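PDB 1WKR: polyporopepsin from Irpex lacteus, which cleaves peptide bonds as a pepsin-family aspartic endopeptidase of broad specificity with milk-clotting activity. Local coordinates for residues Val18-Gly21 and Thr26-Leu29; Ile195-Ser200 and Lys229-Ala234. One frame throughout, in Å; residues are numbered along the deposited sequence.

Interaction 1. Residues Val18-Gly21 and Thr26-Leu29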
ATOM      1  N   VAL A  18       2.569 -15.631  -5.358  1.00  5.71           N
ATOM      2  CA  VAL A  18       2.601 -15.387  -6.802  1.00  6.04           C
ATOM      3  C   VAL A  18       3.395 -16.515  -7.439  1.00  6.02           C
ATOM      4  O   VAL A  18       4.589 -16.757  -7.034  1.00  6.08           O
ATOM      5  CB  VAL A  18       3.262 -14.035  -7.160  1.00  5.40           C
ATOM      6  CG1 VAL A  18       3.250 -13.765  -8.630  1.00  6.52           C
ATOM      7  CG2 VAL A  18       2.563 -12.907  -6.374  1.00  6.31           C
ATOM      8  N   GLY A  19       2.832 -17.230  -8.376  1.00  5.69           N
ATOM      9  CA  GLY A  19       3.628 -18.230  -9.124  1.00  5.98           C
ATOM     10  C   GLY A  19       4.332 -17.602 -10.276  1.00  6.58           C
ATOM     11  O   GLY A  19       3.801 -16.715 -10.971  1.00  7.15           O
ATOM     12  N   VAL A  20       5.570 -18.032 -10.532  1.00  6.46           N
ATOM     13  CA  VAL A  20       6.346 -17.586 -11.659  1.00  7.06           C
ATOM     14  C   VAL A  20       6.964 -18.815 -12.325  1.00  6.54           C
ATOM     15  O   VAL A  20       7.599 -19.640 -11.631  1.00  6.95           O
ATOM     16  CB  VAL A  20       7.425 -16.589 -11.256  1.00  6.40           C
ATOM     17  CG1 VAL A  20       8.153 -16.118 -12.525  1.00  7.90           C
ATOM     18  CG2 VAL A  20       6.812 -15.372 -10.482  1.00  6.82           C
ATOM     19  N   GLY A  21       6.738 -18.908 -13.609  1.00  6.33           N
ATOM     20  CA  GLY A  21       7.315 -20.037 -14.451  1.00  7.14           C
ATOM     21  C   GLY A  21       6.251 -21.109 -14.709  1.00  8.36           C
ATOM     22  O   GLY A  21       5.148 -21.115 -14.233  1.00  8.84           O
ATOM     23  N   THR A  26       6.528 -20.674  -6.287  1.00  7.35           N
ATOM     24  CA  THR A  26       5.839 -19.639  -5.550  1.00  7.83           C
ATOM     25  C   THR A  26       6.758 -18.695  -4.846  1.00  6.68           C
ATOM     26  O   THR A  26       7.732 -19.093  -4.170  1.00  8.14           O
ATOM     27  CB  THR A  26       4.984 -20.319  -4.493  1.00  8.25           C
ATOM     28  OG1 THR A  26       3.966 -21.099  -5.160  1.00 11.59           O
ATOM     29  CG2 THR A  26       4.177 -19.255  -3.670  1.00  9.68           C
ATOM     30  N   TYR A  27       6.477 -17.382  -4.969  1.00  5.69           N
ATOM     31  CA  TYR A  27       7.207 -16.337  -4.311  1.00  6.28           C
ATOM     32  C   TYR A  27       6.184 -15.529  -3.497  1.00  5.83           C
ATOM     33  O   TYR A  27       5.029 -15.337  -3.911  1.00  7.05           O
ATOM     34  CB  TYR A  27       7.870 -15.399  -5.324  1.00  6.80           C
ATOM     35  CG  TYR A  27       8.854 -16.146  -6.225  1.00  5.60           C
ATOM     36  CD1 TYR A  27       8.389 -16.846  -7.330  1.00  6.26           C
ATOM     37  CD2 TYR A  27      10.203 -16.156  -5.946  1.00  7.22           C
ATOM     38  CE1 TYR A  27       9.248 -17.542  -8.164  1.00  7.30           C
ATOM     39  CE2 TYR A  27      11.130 -16.878  -6.809  1.00  7.32           C
ATOM     40  CZ  TYR A  27      10.566 -17.504  -7.855  1.00  6.33           C
ATOM     41  OH  TYR A  27      11.461 -18.202  -8.741  1.00  8.79           O
ATOM     42  N   SER A  28       6.620 -14.969  -2.351  1.00  5.87           N
ATOM     43  CA  SER A  28       5.707 -14.155  -1.511  1.00  6.19           C
ATOM     44  C   SER A  28       6.049 -12.695  -1.801  1.00  5.59           C
ATOM     45  O   SER A  28       7.101 -12.212  -1.393  1.00  6.14           O
ATOM     46  CB  SER A  28       5.925 -14.557  -0.086  1.00  6.51           C
ATOM     47  OG  SER A  28       5.017 -13.813   0.721  1.00  6.98           O
ATOM     48  N   LEU A  29       5.177 -12.001  -2.540  1.00  5.37           N
ATOM     49  CA  LEU A  29       5.451 -10.667  -3.004  1.00  5.01           C
ATOM     50  C   LEU A  29       4.640  -9.662  -2.251  1.00  4.39           C
ATOM     51  O   LEU A  29       3.437  -9.830  -1.976  1.00  5.16           O
ATOM     52  CB  LEU A  29       5.153 -10.530  -4.497  1.00  5.40           C
ATOM     53  CG  LEU A  29       5.965 -11.499  -5.428  1.00  5.43           C
ATOM     54  CD1 LEU A  29       5.811 -11.040  -6.847  1.00  6.24           C
ATOM     55  CD2 LEU A  29       7.493 -11.463  -5.094  1.00  6.99           C
TER
HETATM   56  O   HOH W   1      10.289 -18.850 -11.167  1.00 10.90           O
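Val18 and Tyr27 face each other as an antiparallel hydrogen-bonded pair, a small demonstration of how a beta hairpin joins backbone pairing to side-chain packing. Val18 N gives its hydrogen to Tyr27 O at 2.9 Å, and Tyr27 N returns a bond of 2.9 Å to Val18 O with an N-H...O angle of 164°. Val18 O is gripped a second time, more weakly, by a CA-H...O contact from Thr26, and it also lies at the edge of the Tyr27 ring, in its plane. With CG placed beside its own backbone N (chi1 -60°), Tyr27 brings the end of its ring nearer to residues Val18-Gly21, where the CD1-CE1 side crosses Val20 at about a right angle; Tyr27 CE1 comes to 3.7 Å from Val20 CB. On the same face as the Tyr27 side chain, the CG2 branch of Val18 lies 3.8 Å from Leu29 CD1, and Val77 and Leu79 of strand 67-79 add to Val18's apolar surroundings. At the far end of the ring a water accepts from Tyr27 OH and donates to Val20 O, each bond 2.8 Å long, while Val47 N also bonds to the hydroxyl. Strand 25-32 runs on to the catalytic Asp32. Paired main-chain bonds, an apolar ring flank and a hydroxyl bonded beyond the hairpin are consistent with a buried tyrosine held at backbone and hydroxyl, its polar end satisfied.

Interaction 2. Residues Ile195-Ser200 and Lys229-Ala234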
ATOM      1  N   ILE A 195      -7.757  16.500   6.312  1.00  3.74           N
ATOM      2  CA  ILE A 195      -7.793  15.771   7.559  1.00  4.58           C
ATOM      3  C   ILE A 195      -8.077  16.732   8.702  1.00  4.25           C
ATOM      4  O   ILE A 195      -7.405  17.788   8.813  1.00  5.21           O
ATOM      5  CB  ILE A 195      -6.444  15.012   7.843  1.00  4.65           C
ATOM      6  CG1 ILE A 195      -5.967  14.206   6.614  1.00  4.56           C
ATOM      7  CG2 ILE A 195      -6.636  14.082   9.058  1.00  6.49           C
ATOM      8  CD1 ILE A 195      -4.575  13.565   6.881  1.00  6.74           C
ATOM      9  N   ARG A 196      -9.003  16.375   9.553  1.00  5.03           N
ATOM     10  CA  ARG A 196      -9.249  17.108  10.814  1.00  5.64           C
ATOM     11  C   ARG A 196      -9.226  16.153  11.952  1.00  5.22           C
ATOM     12  O   ARG A 196      -9.452  14.928  11.823  1.00  5.53           O
ATOM     13  CB  ARG A 196     -10.553  17.887  10.729  1.00 10.66           C
ATOM     14  CG  ARG A 196     -11.628  17.254  10.935  1.00 12.73           C
ATOM     15  CD  ARG A 196     -12.974  18.244  11.365  1.00 10.78           C
ATOM     16  NE  ARG A 196     -14.037  17.271  11.562  1.00 12.97           N
ATOM     17  CZ  ARG A 196     -14.720  16.732  10.646  1.00  9.26           C
ATOM     18  NH1 ARG A 196     -14.442  17.102   9.345  1.00  9.92           N
ATOM     19  NH2 ARG A 196     -15.647  15.870  10.744  1.00 11.39           N
ATOM     20  N   TYR A 197      -8.962  16.657  13.146  1.00  4.23           N
ATOM     21  CA  TYR A 197      -8.909  15.872  14.396  1.00  4.43           C
ATOM     22  C   TYR A 197     -10.102  16.312  15.246  1.00  4.99           C
ATOM     23  O   TYR A 197     -10.249  17.496  15.530  1.00  5.45           O
ATOM     24  CB  TYR A 197      -7.596  16.152  15.119  1.00  4.51           C
ATOM     25  CG  TYR A 197      -7.491  15.468  16.463  1.00  5.28           C
ATOM     26  CD1 TYR A 197      -7.188  14.104  16.529  1.00  5.57           C
ATOM     27  CD2 TYR A 197      -7.727  16.161  17.634  1.00  5.52           C
ATOM     28  CE1 TYR A 197      -7.098  13.456  17.770  1.00  6.34           C
ATOM     29  CE2 TYR A 197      -7.615  15.508  18.911  1.00  6.12           C
ATOM     30  CZ  TYR A 197      -7.257  14.198  18.916  1.00  5.00           C
ATOM     31  OH  TYR A 197      -7.161  13.478  20.089  1.00  7.31           O
ATOM     32  N   GLY A 198     -10.954  15.379  15.626  1.00  5.19           N
ATOM     33  CA  GLY A 198     -12.166  15.738  16.385  1.00  5.84           C
ATOM     34  C   GLY A 198     -13.023  16.648  15.553  1.00  6.18           C
ATOM     35  O   GLY A 198     -12.996  16.708  14.324  1.00  6.28           O
ATOM     36  N   SER A 199     -13.796  17.506  16.253  1.00  7.60           N
ATOM     37  CA  SER A 199     -14.759  18.363  15.576  1.00  7.68           C
ATOM     38  C   SER A 199     -14.191  19.652  15.109  1.00  6.68           C
ATOM     39  O   SER A 199     -14.820  20.292  14.243  1.00  7.57           O
ATOM     40  CB  SER A 199     -15.974  18.667  16.507  1.00  9.68           C
ATOM     41  OG  SER A 199     -16.701  17.316  16.572  0.35 10.96           O
ATOM     42  N   SER A 200     -13.047  20.120  15.656  1.00  6.50           N
ATOM     43  CA  SER A 200     -12.688  21.533  15.546  1.00  6.77           C
ATOM     44  C   SER A 200     -11.237  21.768  15.293  1.00  7.57           C
ATOM     45  O   SER A 200     -10.773  22.936  15.414  1.00  9.65           O
ATOM     46  CB  SER A 200     -13.076  22.351  16.774  1.00  8.25           C
ATOM     47  OG  SER A 200     -12.390  21.943  17.905  1.00 12.34           O
ATOM     48  N   LYS A 229       0.594  15.957  16.807  1.00  6.22           N
ATOM     49  CA  LYS A 229       1.270  15.736  18.096  1.00  6.97           C
ATOM     50  C   LYS A 229       0.745  16.701  19.098  1.00  6.97           C
ATOM     51  O   LYS A 229       0.453  16.302  20.284  1.00  8.34           O
ATOM     52  CB  LYS A 229       2.779  16.019  17.929  1.00  8.63           C
ATOM     53  CG  LYS A 229       3.517  15.089  17.436  0.40  4.73           C
ATOM     54  CD  LYS A 229       5.041  15.340  17.452  0.40  3.67           C
ATOM     55  CE  LYS A 229       5.679  15.134  18.827  0.40  5.61           C
ATOM     56  NZ  LYS A 229       7.195  15.317  18.904  0.40  8.00           N
ATOM     57  N   LYS A 230       0.509  17.978  18.789  1.00  6.93           N
ATOM     58  CA  LYS A 230      -0.028  18.933  19.750  1.00  9.34           C
ATOM     59  C   LYS A 230      -1.394  18.516  20.146  1.00  8.67           C
ATOM     60  O   LYS A 230      -1.744  18.581  21.367  1.00  9.88           O
ATOM     61  CB  LYS A 230      -0.028  20.346  19.065  1.00  9.03           C
ATOM     62  CG  LYS A 230      -0.589  21.427  19.949  1.00 12.67           C
ATOM     63  CD  LYS A 230      -0.698  22.786  19.107  1.00 15.97           C
ATOM     64  CE  LYS A 230      -1.500  23.791  20.002  1.00 19.28           C
ATOM     65  NZ  LYS A 230      -1.569  25.210  19.348  1.00 22.87           N
ATOM     66  N   ALA A 231      -2.279  18.135  19.225  1.00  7.17           N
ATOM     67  CA  ALA A 231      -3.710  17.892  19.502  1.00  6.80           C
ATOM     68  C   ALA A 231      -3.844  16.632  20.355  1.00  6.50           C
ATOM     69  O   ALA A 231      -4.792  16.612  21.234  1.00  7.85           O
ATOM     70  CB  ALA A 231      -4.427  17.672  18.187  1.00  7.46           C
ATOM     71  N   THR A 232      -3.008  15.643  20.193  1.00  5.72           N
ATOM     72  CA  THR A 232      -3.157  14.368  20.925  1.00  6.29           C
ATOM     73  C   THR A 232      -2.365  14.362  22.210  1.00  5.73           C
ATOM     74  O   THR A 232      -2.664  13.500  23.063  1.00  6.84           O
ATOM     75  CB  THR A 232      -2.650  13.204  20.063  1.00  5.74           C
ATOM     76  OG1 THR A 232      -1.248  13.375  19.751  1.00  5.46           O
ATOM     77  CG2 THR A 232      -3.430  12.985  18.758  1.00  5.54           C
ATOM     78  N   GLY A 233      -1.386  15.232  22.379  1.00  5.80           N
ATOM     79  CA  GLY A 233      -0.475  15.185  23.494  1.00  7.12           C
ATOM     80  C   GLY A 233       0.634  14.196  23.298  1.00  6.64           C
ATOM     81  O   GLY A 233       1.497  13.964  24.213  1.00  7.61           O
ATOM     82  N   ALA A 234       0.761  13.552  22.127  1.00  6.61           N
ATOM     83  CA  ALA A 234       1.749  12.552  21.953  1.00  6.78           C
ATOM     84  C   ALA A 234       3.194  13.035  22.024  1.00  7.73           C
ATOM     85  O   ALA A 234       3.443  14.209  21.689  1.00 10.37           O
ATOM     86  CB  ALA A 234       1.545  11.868  20.571  1.00  7.43           C
TER
HETATM   87  O   HOH W   2      -6.718  14.751  22.379  1.00 12.88           O
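The C-terminal end of helix 222-232 rests against the last residue of strand 190-197, a helix-on-strand contact carried by one aromatic side chain. Tyr197, its CG anti to the backbone N (chi1 176°), reaches across to the last turn of the helix and meets two methyl groups. Ala231 CB approaches Tyr197 CD2 to 3.7 Å, and from the same side of the ring Thr232 CG2 lies 3.8 Å from Tyr197 CE1, the ring carbon across from CD2. Beyond the ring, a water joins Tyr197 OH, at 2.7 Å, to Ala231 O, to which it donates, and Gln254 N is also hydrogen-bonded to the hydroxyl. Were Tyr197 replaced by an alanine, both methyls would probably lose their ring partner, and the water and Gln254 N the hydroxyl they bond. The helix ends here with an ST turn: Thr232 OG1 accepts from Ala234 N at 3.1 Å and also bonds Tyr228 O, one turn back. These two bonds hold the hydroxyl branch between the backbone N and the carbonyl carbon (chi1 61°), while CG2 is the branch that meets the ring. At Gly233 the chain leaves the helix with positive phi, a backbone shape that favours glycine, and Leu253 packs against both Tyr197 and Thr232.

How the interactions relate
Interactions 1 and 2 lie on opposite sides of the chain's centre, their own centres 42 Å apart and their nearest atoms about 26 Å apart. They follow in series: the hairpin of strands 14-20 and 25-32 is complete long before strand 190-197 and helix 222-232 come together. Strands 14-20 and 25-32 belong to one group of strands and strand 190-197 to another, consistent with the two-lobed fold of pepsin-like proteases, in which each lobe supplies one active-site aspartate, here Asp32 and Asp212. Interaction 1 is a local hairpin leading directly toward Asp32, whereas interaction 2 joins segments with 28 residues between them, packing a helix end on the last residue of a strand, away from both catalytic aspartates.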